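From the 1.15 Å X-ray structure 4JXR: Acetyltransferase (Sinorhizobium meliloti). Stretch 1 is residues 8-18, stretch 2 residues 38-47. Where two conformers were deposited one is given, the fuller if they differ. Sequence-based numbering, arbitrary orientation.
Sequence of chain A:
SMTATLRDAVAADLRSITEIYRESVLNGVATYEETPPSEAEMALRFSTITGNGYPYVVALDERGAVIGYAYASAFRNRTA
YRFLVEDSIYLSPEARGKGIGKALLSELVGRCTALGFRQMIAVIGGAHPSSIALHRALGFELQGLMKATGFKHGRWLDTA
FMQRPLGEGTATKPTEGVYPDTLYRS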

ATOM      1  N   ASP A   8      19.031 -12.953  13.388  1.00  9.90           N
ATOM      2  CA  ASP A   8      18.120 -13.220  12.342  1.00 10.17           C
ATOM      3  C   ASP A   8      17.139 -14.304  12.722  1.00 10.01           C
ATOM      4  O   ASP A   8      17.493 -15.288  13.424  1.00 10.78           O
ATOM      5  CB  ASP A   8      18.834 -13.573  11.032  1.00 11.04           C
ATOM      6  CG  ASP A   8      19.296 -12.320  10.296  1.00 10.68           C
ATOM      7  OD1 ASP A   8      19.518 -11.306  10.951  1.00 12.63           O
ATOM      8  OD2 ASP A   8      19.389 -12.385   9.063  1.00 11.83           O
ATOM      9  N   ALA A   9      15.909 -14.189  12.261  1.00  9.09           N
ATOM     10  CA  ALA A   9      14.906 -15.198  12.491  1.00  9.43           C
ATOM     11  C   ALA A   9      15.204 -16.453  11.699  1.00 11.05           C
ATOM     12  O   ALA A   9      15.688 -16.392  10.574  1.00 12.36           O
ATOM     13  CB  ALA A   9      13.550 -14.641  12.048  1.00  9.65           C
ATOM     14  N   VAL A  10      14.808 -17.595  12.253  1.00 10.86           N
ATOM     15  CA  VAL A  10      14.892 -18.885  11.583  1.00 12.02           C
ATOM     16  C   VAL A  10      13.551 -19.547  11.704  1.00 11.78           C
ATOM     17  O   VAL A  10      12.677 -19.168  12.514  1.00 11.85           O
ATOM     18  CB  VAL A  10      16.046 -19.766  12.165  1.00 14.16           C
ATOM     19  CG1 VAL A  10      17.387 -19.097  11.888  1.00 15.82           C
ATOM     20  CG2 VAL A  10      15.836 -20.038  13.612  1.00 15.17           C
ATOM     21  N   ALA A  11      13.384 -20.666  10.987  1.00 13.06           N
ATOM     22  CA  ALA A  11      12.118 -21.385  11.027  1.00 13.76           C
ATOM     23  C   ALA A  11      11.664 -21.762  12.406  1.00 13.39           C
ATOM     24  O   ALA A  11      10.483 -21.738  12.721  1.00 13.31           O
ATOM     25  CB  ALA A  11      12.164 -22.607  10.105  1.00 14.89           C
ATOM     26  N   ALA A  12      12.621 -22.129  13.290  1.00 14.27           N
ATOM     27  CA  ALA A  12      12.313 -22.506  14.651  1.00 15.26           C
ATOM     28  C   ALA A  12      11.741 -21.389  15.494  1.00 13.29           C
ATOM     29  O   ALA A  12      11.213 -21.671  16.555  1.00 15.90           O
ATOM     30  CB  ALA A  12      13.551 -23.071  15.339  1.00 17.68           C
ATOM     31  N   ASP A  13      11.764 -20.122  14.993  1.00 11.86           N
ATOM     32  CA  ASP A  13      11.166 -19.012  15.724  1.00 11.44           C
ATOM     33  C   ASP A  13       9.706 -18.775  15.386  1.00 10.33           C
ATOM     34  O   ASP A  13       9.086 -17.913  16.006  1.00 10.53           O
ATOM     35  CB  ASP A  13      11.948 -17.741  15.389  1.00 10.46           C
ATOM     36  CG  ASP A  13      13.388 -17.795  15.782  1.00 10.89           C
ATOM     37  OD1 ASP A  13      13.714 -18.384  16.865  1.00 12.27           O
ATOM     38  OD2 ASP A  13      14.230 -17.228  15.053  1.00 11.71           O
ATOM     39  N   LEU A  14       9.160 -19.504  14.404  1.00 10.75           N
ATOM     40  CA  LEU A  14       7.829 -19.175  13.908  0.50 10.46           C
ATOM     41  C   LEU A  14       6.714 -19.321  14.932  1.00 10.08           C
ATOM     42  O   LEU A  14       5.732 -18.576  14.871  1.00 10.17           O
ATOM     43  CB  LEU A  14       7.504 -19.909  12.583  0.50 10.87           C
ATOM     44  CG  LEU A  14       7.613 -19.135  11.263  0.50 11.15           C
ATOM     45  CD1 LEU A  14       6.664 -17.933  11.182  0.50 12.69           C
ATOM     46  CD2 LEU A  14       9.068 -18.712  11.209  0.50 10.46           C
ATOM     47  N   ARG A  15       6.828 -20.306  15.821  1.00  9.98           N
ATOM     48  CA  ARG A  15       5.785 -20.456  16.819  0.50  9.89           C
ATOM     49  C   ARG A  15       5.663 -19.201  17.703  1.00 10.39           C
ATOM     50  O   ARG A  15       4.564 -18.677  17.949  1.00 11.02           O
ATOM     51  CB  ARG A  15       6.035 -21.723  17.644  0.50 11.15           C
ATOM     52  CG  ARG A  15       4.907 -22.013  18.591  0.50 10.83           C
ATOM     53  CD  ARG A  15       5.030 -23.440  19.112  0.50 11.12           C
ATOM     54  NE  ARG A  15       3.857 -23.871  19.838  0.50 10.28           N
ATOM     55  CZ  ARG A  15       3.799 -23.880  21.164  0.50 10.45           C
ATOM     56  NH1 ARG A  15       4.854 -23.586  21.881  0.50 13.51           N
ATOM     57  NH2 ARG A  15       2.670 -24.247  21.744  0.50 12.60           N
ATOM     58  N   SER A  16       6.823 -18.720  18.176  1.00 10.91           N
ATOM     59  CA  SER A  16       6.852 -17.519  18.986  1.00 11.39           C
ATOM     60  C   SER A  16       6.423 -16.271  18.204  1.00 10.55           C
ATOM     61  O   SER A  16       5.655 -15.457  18.734  1.00 10.88           O
ATOM     62  CB  SER A  16       8.249 -17.288  19.529  1.00 12.91           C
ATOM     63  OG  SER A  16       8.682 -18.333  20.431  1.00 17.19           O
ATOM     64  N   ILE A  17       6.889 -16.140  16.971  1.00  9.63           N
ATOM     65  CA  ILE A  17       6.480 -15.032  16.126  1.00  9.50           C
ATOM     66  C   ILE A  17       4.963 -15.013  15.949  1.00  9.28           C
ATOM     67  O   ILE A  17       4.302 -13.971  16.055  1.00  9.82           O
ATOM     68  CB  ILE A  17       7.200 -15.117  14.788  1.00  9.43           C
ATOM     69  CG1 ILE A  17       8.677 -14.732  14.927  1.00 10.21           C
ATOM     70  CG2 ILE A  17       6.516 -14.272  13.719  1.00 10.23           C
ATOM     71  CD1 ILE A  17       9.542 -15.160  13.789  1.00 10.48           C
ATOM     72  N   THR A  18       4.386 -16.198  15.711  1.00  9.22           N
ATOM     73  CA  THR A  18       2.961 -16.323  15.499  1.00  9.23           C
ATOM     74  C   THR A  18       2.189 -15.878  16.728  1.00  9.57           C
ATOM     75  O   THR A  18       1.175 -15.223  16.632  1.00 10.31           O
ATOM     76  CB  THR A  18       2.622 -17.749  15.047  1.00 10.13           C
ATOM     77  OG1 THR A  18       3.282 -18.046  13.816  1.00 10.42           O
ATOM     78  CG2 THR A  18       1.133 -17.927  14.842  1.00 11.28           C
ATOM     79  N   SER A  38      -2.557 -18.412  11.187  1.00 11.25           N
ATOM     80  CA  SER A  38      -1.941 -19.609  11.730  1.00 11.39           C
ATOM     81  C   SER A  38      -0.420 -19.544  11.590  1.00 10.17           C
ATOM     82  O   SER A  38       0.123 -18.762  10.814  1.00 10.47           O
ATOM     83  CB  SER A  38      -2.452 -20.818  10.926  1.00 12.57           C
ATOM     84  OG  SER A  38      -1.934 -20.749   9.617  1.00 12.67           O
ATOM     85  N   GLU A  39       0.273 -20.423  12.323  1.00 11.07           N
ATOM     86  CA  GLU A  39       1.685 -20.559  12.168  1.00 10.76           C
ATOM     87  C   GLU A  39       2.060 -20.903  10.743  1.00 10.28           C
ATOM     88  O   GLU A  39       3.037 -20.413  10.194  1.00 10.24           O
ATOM     89  CB  GLU A  39       2.250 -21.560  13.168  1.00 11.86           C
ATOM     90  CG  GLU A  39       3.758 -21.645  13.109  1.00 13.43           C
ATOM     91  CD  GLU A  39       4.393 -22.628  14.109  1.00 14.57           C
ATOM     92  OE1 GLU A  39       3.760 -22.941  15.077  1.00 17.60           O
ATOM     93  OE2 GLU A  39       5.548 -23.024  13.810  1.00 16.47           O
ATOM     94  N   ALA A  40       1.249 -21.747  10.085  1.00 11.12           N
ATOM     95  CA  ALA A  40       1.506 -22.121   8.707  1.00 10.34           C
ATOM     96  C   ALA A  40       1.496 -20.855   7.804  1.00  9.84           C
ATOM     97  O   ALA A  40       2.331 -20.731   6.920  1.00 10.28           O
ATOM     98  CB  ALA A  40       0.478 -23.101   8.206  1.00 11.13           C
ATOM     99  N   GLU A  41       0.517 -19.983   8.033  1.00  9.60           N
ATOM    100  CA  GLU A  41       0.434 -18.758   7.243  1.00 10.07           C
ATOM    101  C   GLU A  41       1.602 -17.844   7.538  1.00  9.50           C
ATOM    102  O   GLU A  41       2.200 -17.270   6.617  1.00  9.88           O
ATOM    103  CB  GLU A  41      -0.880 -18.068   7.445  1.00 11.00           C
ATOM    104  CG  GLU A  41      -0.998 -16.709   6.765  1.00 12.49           C
ATOM    105  CD  GLU A  41      -0.859 -16.701   5.280  1.00 13.28           C
ATOM    106  OE1 GLU A  41      -1.162 -17.728   4.636  1.00 15.94           O
ATOM    107  OE2 GLU A  41      -0.465 -15.643   4.729  1.00 14.32           O
HETATM  108  N   MSE A  42       1.951 -17.663   8.802  1.00  9.37           N
HETATM  109  CA  MSE A  42       3.088 -16.834   9.163  1.00  9.10           C
HETATM  110  C   MSE A  42       4.369 -17.374   8.538  1.00  8.69           C
HETATM  111  O   MSE A  42       5.266 -16.608   8.155  1.00  9.30           O
HETATM  112  CB  MSE A  42       3.223 -16.709  10.650  1.00  9.65           C
HETATM  113  CG  MSE A  42       2.054 -15.924  11.311  1.00 11.15           C
HETATM  114 SE   MSE A  42       1.859 -14.142  10.706  1.00 14.08          SE
HETATM  115  CE  MSE A  42       3.353 -13.313  11.651  1.00 13.40           C
ATOM    116  N   ALA A  43       4.503 -18.718   8.490  1.00  9.04           N
ATOM    117  CA  ALA A  43       5.652 -19.348   7.906  1.00  9.46           C
ATOM    118  C   ALA A  43       5.765 -19.082   6.410  1.00  9.22           C
ATOM    119  O   ALA A  43       6.863 -18.857   5.923  1.00  9.57           O
ATOM    120  CB  ALA A  43       5.617 -20.858   8.171  1.00  9.51           C
ATOM    121  N   LEU A  44       4.656 -19.102   5.697  1.00  9.08           N
ATOM    122  CA  LEU A  44       4.662 -18.755   4.290  1.00  9.28           C
ATOM    123  C   LEU A  44       5.078 -17.294   4.099  1.00  8.98           C
ATOM    124  O   LEU A  44       5.889 -16.972   3.242  1.00  9.89           O
ATOM    125  CB  LEU A  44       3.315 -19.013   3.651  1.00  9.87           C
ATOM    126  CG  LEU A  44       3.153 -18.585   2.205  1.00 11.65           C
ATOM    127  CD1 LEU A  44       4.198 -19.229   1.340  1.00 12.14           C
ATOM    128  CD2 LEU A  44       1.787 -18.917   1.676  1.00 14.18           C
ATOM    129  N   ARG A  45       4.538 -16.408   4.932  1.00  8.78           N
ATOM    130  CA  ARG A  45       4.937 -14.999   4.860  1.00  8.48           C
ATOM    131  C   ARG A  45       6.436 -14.836   5.099  1.00  8.77           C
ATOM    132  O   ARG A  45       7.102 -14.097   4.379  1.00  9.64           O
ATOM    133  CB  ARG A  45       4.124 -14.161   5.843  1.00  8.47           C
ATOM    134  CG  ARG A  45       2.637 -14.136   5.525  1.00  8.79           C
ATOM    135  CD  ARG A  45       1.843 -13.347   6.550  1.00  9.89           C
ATOM    136  NE  ARG A  45       0.409 -13.475   6.345  1.00 10.28           N
ATOM    137  CZ  ARG A  45      -0.511 -12.795   7.030  1.00 11.08           C
ATOM    138  NH1 ARG A  45      -0.148 -11.928   7.960  1.00 11.71           N
ATOM    139  NH2 ARG A  45      -1.798 -12.987   6.784  1.00 13.21           N
ATOM    140  N   PHE A  46       6.966 -15.517   6.107  1.00  8.74           N
ATOM    141  CA  PHE A  46       8.381 -15.488   6.399  1.00  8.92           C
ATOM    142  C   PHE A  46       9.194 -15.979   5.215  1.00  9.29           C
ATOM    143  O   PHE A  46      10.206 -15.384   4.858  1.00 10.06           O
ATOM    144  CB  PHE A  46       8.655 -16.367   7.633  1.00  9.45           C
ATOM    145  CG  PHE A  46      10.080 -16.748   7.837  1.00  9.18           C
ATOM    146  CD1 PHE A  46      10.986 -15.952   8.512  1.00 10.95           C
ATOM    147  CD2 PHE A  46      10.519 -17.990   7.369  1.00 11.11           C
ATOM    148  CE1 PHE A  46      12.295 -16.352   8.695  1.00 12.18           C
ATOM    149  CE2 PHE A  46      11.822 -18.377   7.541  1.00 12.02           C
ATOM    150  CZ  PHE A  46      12.700 -17.581   8.226  1.00 12.40           C
ATOM    151  N   SER A  47       8.774 -17.083   4.603  1.00  9.92           N
ATOM    152  CA  SER A  47       9.447 -17.665   3.436  0.50 10.55           C
ATOM    153  C   SER A  47       9.513 -16.641   2.306  1.00 11.07           C
ATOM    154  O   SER A  47      10.526 -16.491   1.619  1.00 11.93           O
ATOM    155  CB  SER A  47       8.695 -18.979   3.037  0.50  9.24           C
ATOM    156  OG  SER A  47       9.237 -19.545   1.864  0.50 11.59           O
TER

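This is a small, steeply crossed helix contact held mainly by apolar packing, with no hydrogen bond or salt bridge passing between the stretches. The helix axes approach to 9.2 Å at 107°, and 486 Å² is buried in all. Leu14 is the knob: its side chain sits among Glu39, Met42, Ala43 and Phe46. Its CD1 lies 3.5 Å from Ala43 N, against the backbone itself, and the small Ala43 suits this close passage, its CB 4.1 Å from Leu14 CG. The other methyl, Leu14 CD2, stands over one face of the Phe46 ring, 4.2 Å from the centroid, a CH-pi contact. At the ring's edge, Ala9 O lies 3.9 Å from Phe46 CE1, so the flat side chain reaches the loop ahead of the 3-10 segment of stretch 1.

One turn on, Thr18 lets a polar residue face an apolar neighbour: Thr18 OG1 donates to Leu14 O at 2.7 Å within its own helix, then packs 3.4 Å from Met42 CB. Selenomethionine Met42 extends to Ile17, CE to CG2 at 3.9 Å. Glu39, extended with chi1 and chi2 both t, lays its aliphatic stem beside Thr18, with CG 3.7 Å from OG1. Ser38 OG caps its helix by accepting from Glu41 N at 3.0 Å.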